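Local coordinates for uncharacterized protein DUF1185 (Bordetella bronchiseptica RB50, PDB 3BYQ), which is of unknown function but adopts a variant of the Bacillus chorismate mutase fold and probably plays a part in amino-acid metabolism, at residues Pro28-Ala33 and Leu166-Ala172; Ala32-Ala36 and Leu64-Leu68; Tyr80-Val86 and Val117-Val123. All coordinates share one frame. Numbering follows the deposited sequence.

Contact 1 of 3, residues Pro28-Ala33 and Leu166-Ala172; sequences PLKLAA and LVMGTGA. With EDO (1,2-ethanediol), chain T; EDO (1,2-ethanediol), chain P; EDO (1,2-ethanediol), chain Y.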
loop_
_atom_site.group_PDB
_atom_site.type_symbol
_atom_site.label_atom_id
_atom_site.label_comp_id
_atom_site.label_asym_id
_atom_site.label_seq_id
_atom_site.Cartn_x
_atom_site.Cartn_y
_atom_site.Cartn_z
ATOM N N PRO B 28 -8.695 -16.420 -24.808
ATOM C CA PRO B 28 -8.360 -15.862 -23.516
ATOM C C PRO B 28 -9.572 -15.532 -22.683
ATOM O O PRO B 28 -10.677 -15.411 -23.196
ATOM C CB PRO B 28 -7.641 -14.558 -23.883
ATOM C CG PRO B 28 -8.125 -14.199 -25.187
ATOM C CD PRO B 28 -8.373 -15.486 -25.903
ATOM N N LEU B 29 -9.357 -15.418 -21.390
ATOM C CA LEU B 29 -10.403 -14.958 -20.504
ATOM C C LEU B 29 -10.457 -13.441 -20.475
ATOM O O LEU B 29 -9.425 -12.784 -20.430
ATOM C CB LEU B 29 -10.131 -15.462 -19.081
ATOM C CG LEU B 29 -11.067 -14.982 -17.982
ATOM C CD1 LEU B 29 -12.523 -15.444 -18.203
ATOM C CD2 LEU B 29 -10.506 -15.483 -16.691
ATOM N N LYS B 30 -11.664 -12.884 -20.505
ATOM C CA LYS B 30 -11.836 -11.455 -20.272
ATOM C C LYS B 30 -12.725 -11.286 -19.042
ATOM O O LYS B 30 -13.773 -11.944 -18.910
ATOM C CB LYS B 30 -12.447 -10.708 -21.423
ATOM C CG LYS B 30 -11.629 -10.781 -22.658
ATOM C CD LYS B 30 -12.111 -9.769 -23.701
ATOM C CE LYS B 30 -11.419 -10.030 -25.003
ATOM N NZ LYS B 30 -11.577 -8.912 -25.968
ATOM N N LEU B 31 -12.233 -10.450 -18.143
ATOM C CA LEU B 31 -12.985 -10.010 -16.942
ATOM C C LEU B 31 -13.044 -8.493 -17.021
ATOM O O LEU B 31 -12.032 -7.850 -17.256
ATOM C CB LEU B 31 -12.283 -10.435 -15.650
ATOM C CG LEU B 31 -12.174 -11.939 -15.372
ATOM C CD1 LEU B 31 -11.356 -12.206 -14.124
ATOM C CD2 LEU B 31 -13.523 -12.622 -15.269
ATOM N N ALA B 32 -14.213 -7.922 -16.757
ATOM C CA ALA B 32 -14.386 -6.465 -16.898
ATOM C C ALA B 32 -15.129 -5.902 -15.722
ATOM O O ALA B 32 -16.025 -6.564 -15.172
ATOM C CB ALA B 32 -15.126 -6.137 -18.213
ATOM N N ALA B 33 -14.751 -4.683 -15.326
ATOM C CA ALA B 33 -15.416 -4.028 -14.183
ATOM C C ALA B 33 -15.803 -2.630 -14.625
ATOM O O ALA B 33 -15.055 -1.977 -15.323
ATOM C CB ALA B 33 -14.491 -3.962 -12.975
ATOM N N LEU B 166 -19.720 -3.155 -10.812
ATOM C CA LEU B 166 -20.213 -4.449 -11.287
ATOM C C LEU B 166 -19.081 -5.077 -12.072
ATOM O O LEU B 166 -18.255 -4.374 -12.679
ATOM C CB LEU B 166 -21.427 -4.300 -12.185
ATOM C CG LEU B 166 -22.693 -3.746 -11.516
ATOM C CD1 LEU B 166 -23.818 -3.596 -12.524
ATOM C CD2 LEU B 166 -23.107 -4.628 -10.369
ATOM N N VAL B 167 -19.071 -6.394 -12.079
ATOM C CA VAL B 167 -18.102 -7.183 -12.808
ATOM C C VAL B 167 -18.807 -8.238 -13.651
ATOM O O VAL B 167 -19.743 -8.863 -13.208
ATOM C CB VAL B 167 -17.116 -7.891 -11.859
ATOM C CG1 VAL B 167 -16.122 -8.793 -12.641
ATOM C CG2 VAL B 167 -16.372 -6.871 -11.002
HETATM N N MSE B 168 -18.331 -8.394 -14.892
HETATM C CA MSE B 168 -18.727 -9.508 -15.764
HETATM C C MSE B 168 -17.497 -10.093 -16.423
HETATM O O MSE B 168 -16.506 -9.391 -16.648
HETATM C CB MSE B 168 -19.717 -9.130 -16.851
HETATM C CG MSE B 168 -21.077 -8.646 -16.315
HETATM SE SE MSE B 168 -22.226 -8.278 -17.822
HETATM C CE MSE B 168 -23.587 -7.298 -16.873
ATOM N N GLY B 169 -17.602 -11.363 -16.753
ATOM C CA GLY B 169 -16.514 -12.102 -17.385
ATOM C C GLY B 169 -17.026 -13.170 -18.324
ATOM O O GLY B 169 -18.195 -13.544 -18.266
ATOM N N THR B 170 -16.104 -13.672 -19.153
ATOM C CA THR B 170 -16.454 -14.513 -20.314
ATOM C C THR B 170 -16.280 -16.023 -20.185
ATOM O O THR B 170 -16.743 -16.765 -21.058
ATOM C CB THR B 170 -15.659 -14.074 -21.549
ATOM O OG1 THR B 170 -14.260 -14.299 -21.302
ATOM C CG2 THR B 170 -15.931 -12.634 -21.838
ATOM N N GLY B 171 -15.654 -16.469 -19.101
ATOM C CA GLY B 171 -15.435 -17.894 -18.932
ATOM C C GLY B 171 -14.747 -18.318 -17.668
ATOM O O GLY B 171 -14.718 -17.587 -16.694
ATOM N N ALA B 172 -14.151 -19.503 -17.774
ATOM C CA ALA B 172 -13.445 -20.186 -16.680
ATOM C C ALA B 172 -12.035 -19.656 -16.472
ATOM O O ALA B 172 -11.473 -18.962 -17.336
ATOM C CB ALA B 172 -13.393 -21.680 -16.962
HETATM C C1 EDO T . -13.212 -17.216 -23.067
HETATM O O1 EDO T . -13.446 -16.860 -21.707
HETATM C C2 EDO T . -14.280 -18.151 -23.628
HETATM O O2 EDO T . -15.282 -18.405 -22.653
HETATM C C1 EDO P . -10.701 -19.040 -20.420
HETATM O O1 EDO P . -11.971 -18.543 -19.995
HETATM C C2 EDO P . -10.639 -20.536 -20.319
HETATM O O2 EDO P . -11.669 -21.127 -21.122
HETATM C C1 EDO Y . -8.451 -7.176 -25.532
HETATM O O1 EDO Y . -8.674 -8.575 -25.477
HETATM C C2 EDO Y . -7.082 -6.971 -26.133
HETATM O O2 EDO Y . -7.167 -7.358 -27.502
#
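L31 lays its CD2 over the bare CA of G169, 3.7 Å away, in the non-hydrogen-bonded pair of an antiparallel ladder. Glycine makes this possible, since a side chain there would run into that methyl. On the same face A33 CB meets V167 CG2 at 4.0 Å in the next non-hydrogen-bonded pair, and strand 147-151 covers this row, with I149 on both L31 and V167. The A32-M168 pair between them is hydrogen-bonded, A32 N to M168 O at 2.7 Å and M168 N to A32 O at 3.0 Å; its side chains reach L68 of helix 51-72 on the other face.

Beyond G169 the second strand ends, yet the pairing is carried one step further. T170 N donates to K30 O at 2.9 Å, while K30 N finds T170 OG1, at 3.1 Å, where a regular ladder would offer a main-chain carbonyl. With the chain turning away, L29 CD1 packs 3.4 Å from G171 N. The 1,2-ethanediol of chain T, probably from the crystallisation liquor, bonds both the hydroxyl and the carbonyl of T170: its O1 hydrogen-bonds T170 OG1 and its O2 donates to T170 O, each at 2.7 Å.

The general lesson is that a hydroxyl can stand in for a missing carbonyl, so that the end of a ladder loosens gradually, from an apolar interior to a polar end that small diols can bind.

Contact 2 of 3, residues Ala32-Ala36 and Leu64-Leu68; sequences AASCA and LATEL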
loop_
_atom_site.group_PDB
_atom_site.type_symbol
_atom_site.label_atom_id
_atom_site.label_comp_id
_atom_site.label_asym_id
_atom_site.label_seq_id
_atom_site.Cartn_x
_atom_site.Cartn_y
_atom_site.Cartn_z
ATOM N N ALA B 32 -14.213 -7.922 -16.757
ATOM C CA ALA B 32 -14.386 -6.465 -16.898
ATOM C C ALA B 32 -15.129 -5.902 -15.722
ATOM O O ALA B 32 -16.025 -6.564 -15.172
ATOM C CB ALA B 32 -15.126 -6.137 -18.213
ATOM N N ALA B 33 -14.751 -4.683 -15.326
ATOM C CA ALA B 33 -15.416 -4.028 -14.183
ATOM C C ALA B 33 -15.803 -2.630 -14.625
ATOM O O ALA B 33 -15.055 -1.977 -15.323
ATOM C CB ALA B 33 -14.491 -3.962 -12.975
ATOM N N SER B 34 -17.015 -2.239 -14.242
ATOM C CA SER B 34 -17.532 -0.901 -14.486
ATOM C C SER B 34 -17.815 -0.322 -13.115
ATOM O O SER B 34 -18.594 -0.886 -12.364
ATOM C CB SER B 34 -18.816 -0.933 -15.323
ATOM O OG SER B 34 -19.291 0.388 -15.648
ATOM N N CYS B 35 -17.173 0.810 -12.831
ATOM C CA CYS B 35 -17.277 1.504 -11.545
ATOM C C CYS B 35 -17.749 2.940 -11.725
ATOM O O CYS B 35 -17.421 3.624 -12.728
ATOM C CB CYS B 35 -15.904 1.591 -10.892
ATOM S SG CYS B 35 -15.033 -0.032 -10.692
ATOM N N ALA B 36 -18.497 3.391 -10.725
ATOM C CA ALA B 36 -18.947 4.776 -10.628
ATOM C C ALA B 36 -18.701 5.285 -9.206
ATOM O O ALA B 36 -19.037 4.598 -8.217
ATOM C CB ALA B 36 -20.436 4.916 -10.963
ATOM N N LEU B 64 -24.428 0.618 -15.416
ATOM C CA LEU B 64 -23.122 -0.083 -15.381
ATOM C C LEU B 64 -23.219 -1.456 -16.015
ATOM O O LEU B 64 -22.320 -1.888 -16.743
ATOM C CB LEU B 64 -22.588 -0.193 -13.945
ATOM C CG LEU B 64 -22.413 1.149 -13.204
ATOM C CD1 LEU B 64 -21.753 0.939 -11.818
ATOM C CD2 LEU B 64 -21.664 2.173 -13.971
ATOM N N ALA B 65 -24.323 -2.139 -15.749
ATOM C CA ALA B 65 -24.502 -3.493 -16.291
ATOM C C ALA B 65 -24.611 -3.409 -17.801
ATOM O O ALA B 65 -24.064 -4.217 -18.512
ATOM C CB ALA B 65 -25.754 -4.208 -15.669
ATOM N N THR B 66 -25.341 -2.420 -18.276
ATOM C CA THR B 66 -25.504 -2.213 -19.741
ATOM C C THR B 66 -24.168 -1.946 -20.408
ATOM O O THR B 66 -23.862 -2.481 -21.473
ATOM C CB THR B 66 -26.519 -1.091 -20.046
ATOM O OG1 THR B 66 -27.780 -1.458 -19.455
ATOM C CG2 THR B 66 -26.702 -0.903 -21.523
ATOM N N GLU B 67 -23.338 -1.165 -19.741
ATOM C CA GLU B 67 -22.026 -0.853 -20.282
ATOM C C GLU B 67 -21.179 -2.105 -20.430
ATOM O O GLU B 67 -20.447 -2.281 -21.404
ATOM C CB GLU B 67 -21.295 0.134 -19.389
ATOM C CG GLU B 67 -19.952 0.502 -19.905
ATOM C CD GLU B 67 -19.215 1.513 -19.025
ATOM O OE1 GLU B 67 -19.423 1.513 -17.781
ATOM O OE2 GLU B 67 -18.419 2.293 -19.600
ATOM N N LEU B 68 -21.278 -2.975 -19.436
ATOM C CA LEU B 68 -20.491 -4.219 -19.425
ATOM C C LEU B 68 -20.940 -5.155 -20.541
ATOM O O LEU B 68 -20.117 -5.719 -21.263
ATOM C CB LEU B 68 -20.552 -4.895 -18.069
ATOM C CG LEU B 68 -19.707 -4.289 -16.935
ATOM C CD1 LEU B 68 -20.069 -4.901 -15.549
ATOM C CD2 LEU B 68 -18.205 -4.449 -17.261
#
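Where this helix lies on the sheet, A32, S34 and A36 face it; all three are small, and S34 also has a polar partner there. Their CA-to-CB bonds point toward helix 51-72, whereas A33 and C35 point away from it. S34, with chi1 in the t well, has its CB 3.8 Å from L68 CG and its hydroxyl between the helix side chains: S34 OG lies 3.4 Å from L64 CD2 and donates a very short hydrogen bond, 2.4 Å, to E67 OE1. The glutamate reaches it by extension, chi1 and chi2 both being t, so its carboxylate is carried out from the helix to the sheet. R10 of the neighbouring strand 7-17 forms a salt bridge with the same oxygen, OE1, so the buried serine shares its acceptor with an arginine.

This is helix-on-sheet packing in an alpha+beta fold, a variant of that of Bacillus chorismate mutase: the helix segment 64-68 runs at 149° to strand segment 32-36, with 8.2 Å between the axes. L64 and L68, one turn apart and joined by the L68 N to L64 O hydrogen bond of 3.1 Å, share the mt rotamer and straddle S34. L68 CD2 comes within 3.6 Å of A32 CB; L64 CD2 meets A36 CB at 4.3 Å. The next strand, 161-169, extends the surface under the helix, with L68 also touching L166 and M168. Helix 98-109 closes in from beyond, W98 lying on L64 and M106 on A65.

Contact 3 of 3, residues Tyr80-Val86 and Val117-Val123; sequences YSKAAIV and VPAVKAV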
loop_
_atom_site.group_PDB
_atom_site.type_symbol
_atom_site.label_atom_id
_atom_site.label_comp_id
_atom_site.label_asym_id
_atom_site.label_seq_id
_atom_site.Cartn_x
_atom_site.Cartn_y
_atom_site.Cartn_z
ATOM N N TYR B 80 -20.042 -13.216 -12.979
ATOM C CA TYR B 80 -20.289 -11.841 -12.518
ATOM C C TYR B 80 -20.034 -11.677 -11.023
ATOM O O TYR B 80 -19.783 -12.644 -10.305
ATOM C CB TYR B 80 -21.702 -11.303 -12.943
ATOM C CG TYR B 80 -22.956 -12.100 -12.564
ATOM C CD1 TYR B 80 -22.978 -13.070 -11.549
ATOM C CD2 TYR B 80 -24.156 -11.806 -13.185
ATOM C CE1 TYR B 80 -24.193 -13.774 -11.232
ATOM C CE2 TYR B 80 -25.351 -12.449 -12.836
ATOM C CZ TYR B 80 -25.368 -13.426 -11.882
ATOM O OH TYR B 80 -26.594 -14.054 -11.652
ATOM N N SER B 81 -20.079 -10.415 -10.617
ATOM C CA SER B 81 -19.932 -9.984 -9.259
ATOM C C SER B 81 -20.342 -8.538 -9.137
ATOM O O SER B 81 -20.597 -7.834 -10.111
ATOM C CB SER B 81 -18.498 -10.139 -8.761
ATOM O OG SER B 81 -18.432 -9.993 -7.336
ATOM N N LYS B 82 -20.332 -8.088 -7.895
ATOM C CA LYS B 82 -20.694 -6.701 -7.582
ATOM C C LYS B 82 -19.906 -6.288 -6.379
ATOM O O LYS B 82 -19.565 -7.117 -5.542
ATOM C CB LYS B 82 -22.192 -6.570 -7.314
ATOM C CG LYS B 82 -22.716 -7.344 -6.099
ATOM C CD LYS B 82 -24.230 -7.609 -6.137
ATOM C CE LYS B 82 -24.622 -8.551 -5.024
ATOM N NZ LYS B 82 -26.020 -9.013 -5.041
ATOM N N ALA B 83 -19.628 -5.002 -6.268
ATOM C CA ALA B 83 -18.810 -4.568 -5.130
ATOM C C ALA B 83 -19.016 -3.121 -4.806
ATOM O O ALA B 83 -19.521 -2.339 -5.611
ATOM C CB ALA B 83 -17.331 -4.843 -5.423
ATOM N N ALA B 84 -18.675 -2.772 -3.578
ATOM C CA ALA B 84 -18.799 -1.379 -3.114
ATOM C C ALA B 84 -17.667 -0.989 -2.183
ATOM O O ALA B 84 -17.269 -1.761 -1.347
ATOM C CB ALA B 84 -20.121 -1.140 -2.399
ATOM N N ILE B 85 -17.180 0.224 -2.353
ATOM C CA ILE B 85 -16.182 0.803 -1.464
ATOM C C ILE B 85 -16.739 2.159 -1.011
ATOM O O ILE B 85 -16.903 3.098 -1.816
ATOM C CB ILE B 85 -14.772 0.998 -2.081
ATOM C CG1 ILE B 85 -14.344 -0.262 -2.816
ATOM C CG2 ILE B 85 -13.730 1.407 -0.947
ATOM C CD1 ILE B 85 -13.041 -0.183 -3.549
ATOM N N VAL B 86 -16.955 2.263 0.293
ATOM C CA VAL B 86 -17.535 3.450 0.885
ATOM C C VAL B 86 -16.403 4.270 1.476
ATOM O O VAL B 86 -15.460 3.729 2.035
ATOM C CB VAL B 86 -18.589 3.119 1.982
ATOM C CG1 VAL B 86 -19.253 4.392 2.537
ATOM C CG2 VAL B 86 -19.654 2.128 1.432
ATOM N N VAL B 117 -25.550 -13.087 -7.227
ATOM C CA VAL B 117 -24.346 -12.401 -7.666
ATOM C C VAL B 117 -23.463 -12.310 -6.421
ATOM O O VAL B 117 -23.931 -11.831 -5.372
ATOM C CB VAL B 117 -24.659 -10.943 -8.136
ATOM C CG1 VAL B 117 -23.364 -10.260 -8.603
ATOM C CG2 VAL B 117 -25.722 -10.913 -9.220
ATOM N N PRO B 118 -22.215 -12.786 -6.499
ATOM C CA PRO B 118 -21.339 -12.662 -5.333
ATOM C C PRO B 118 -20.944 -11.208 -5.152
ATOM O O PRO B 118 -21.181 -10.380 -6.032
ATOM C CB PRO B 118 -20.177 -13.580 -5.669
ATOM C CG PRO B 118 -20.086 -13.501 -7.081
ATOM C CD PRO B 118 -21.480 -13.336 -7.646
ATOM N N ALA B 119 -20.395 -10.907 -3.989
ATOM C CA ALA B 119 -20.101 -9.525 -3.642
ATOM C C ALA B 119 -19.025 -9.395 -2.603
ATOM O O ALA B 119 -18.709 -10.342 -1.906
ATOM C CB ALA B 119 -21.379 -8.870 -3.089
ATOM N N VAL B 120 -18.421 -8.218 -2.564
ATOM C CA VAL B 120 -17.527 -7.833 -1.463
ATOM C C VAL B 120 -17.653 -6.337 -1.304
ATOM O O VAL B 120 -17.953 -5.632 -2.247
ATOM C CB VAL B 120 -16.067 -8.320 -1.682
ATOM C CG1 VAL B 120 -15.442 -7.708 -2.942
ATOM C CG2 VAL B 120 -15.176 -8.104 -0.409
ATOM N N LYS B 121 -17.489 -5.854 -0.089
ATOM C CA LYS B 121 -17.538 -4.416 0.137
ATOM C C LYS B 121 -16.660 -4.049 1.296
ATOM O O LYS B 121 -16.238 -4.888 2.076
ATOM C CB LYS B 121 -18.934 -3.929 0.392
ATOM C CG LYS B 121 -19.604 -4.600 1.499
ATOM C CD LYS B 121 -21.103 -4.183 1.561
ATOM C CE LYS B 121 -21.741 -4.882 2.716
ATOM N NZ LYS B 121 -21.796 -6.345 2.496
ATOM N N ALA B 122 -16.331 -2.777 1.348
ATOM C CA ALA B 122 -15.473 -2.248 2.418
ATOM C C ALA B 122 -15.723 -0.748 2.579
ATOM O O ALA B 122 -16.252 -0.117 1.692
ATOM C CB ALA B 122 -14.005 -2.450 2.062
ATOM N N VAL B 123 -15.394 -0.242 3.759
ATOM C CA VAL B 123 -15.308 1.199 4.036
ATOM C C VAL B 123 -13.809 1.443 4.078
ATOM O O VAL B 123 -13.082 0.771 4.792
ATOM C CB VAL B 123 -15.957 1.596 5.360
ATOM C CG1 VAL B 123 -15.675 3.098 5.617
ATOM C CG2 VAL B 123 -17.452 1.246 5.341
#
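Parallel strands illustrate how one strand's amides and carbonyls can be shared out between its two edges. Across 80-86 and 119-123, whose segment axes are 4.6 Å apart and only 2° from parallel, K82, A84 and V86 do the bonding for the first strand. K82 N reaches P118 O at 3.1 Å and K82 O receives V120 N at 3.4 Å, both weak; then A84 N to V120 O at 3.2 Å, A122 N to A84 O at 3.0 Å and V86 N to A122 O at 2.8 Å tighten the ladder toward its C-terminal end. The odd residues S81, A83 and I85 turn their backbone to strand 161-169, bonding with V167, A165 and L163.

Polar side chains look outside the pair. S81 OG bonds P133 O, and Y80 OH bonds A115 O, while V117 CG2 sits over the face of the tyrosine ring, 3.9 Å from its centroid, in a CH-pi contact. K82 passes over A119, with its CG 3.6 Å from A119 CB, to place NZ on H99 O. K121 NZ takes H99 NE2 of the same helix, 98-109, which follows strand 79-86 in a right-handed beta-alpha-beta crossover.

The outer edge of 119-123 meets other chains: K121 O accepts from S148 OG of a second subunit, and V123 O from Q154 NE2 of a third. Both lysines thus reach the crossover helix, and backbone carbonyls on the outward edge pass the hydrogen bonding on to neighbouring subunits.

Overall arrangement
All three contacts belong to one mixed sheet, in which strand 161-169 lies between 29-39 and 79-86. Contact 1 joins the first two of these; contact 3, its centre about 16 Å away, pairs 79-86 with 119-123. Contact 2, about 11 Å from contact 1 and 13 Å from contact 3 between centres, lays helix 51-72 on the sheet and shares A32 and A33 with contact 1. Along the chain contact 2 closes before contact 3 opens, and contact 3 is nested within the loop closed by contact 1. Late strand 161-169 thus ties the early hairpin to the crossover unit, which carries the sheet to the subunit interfaces.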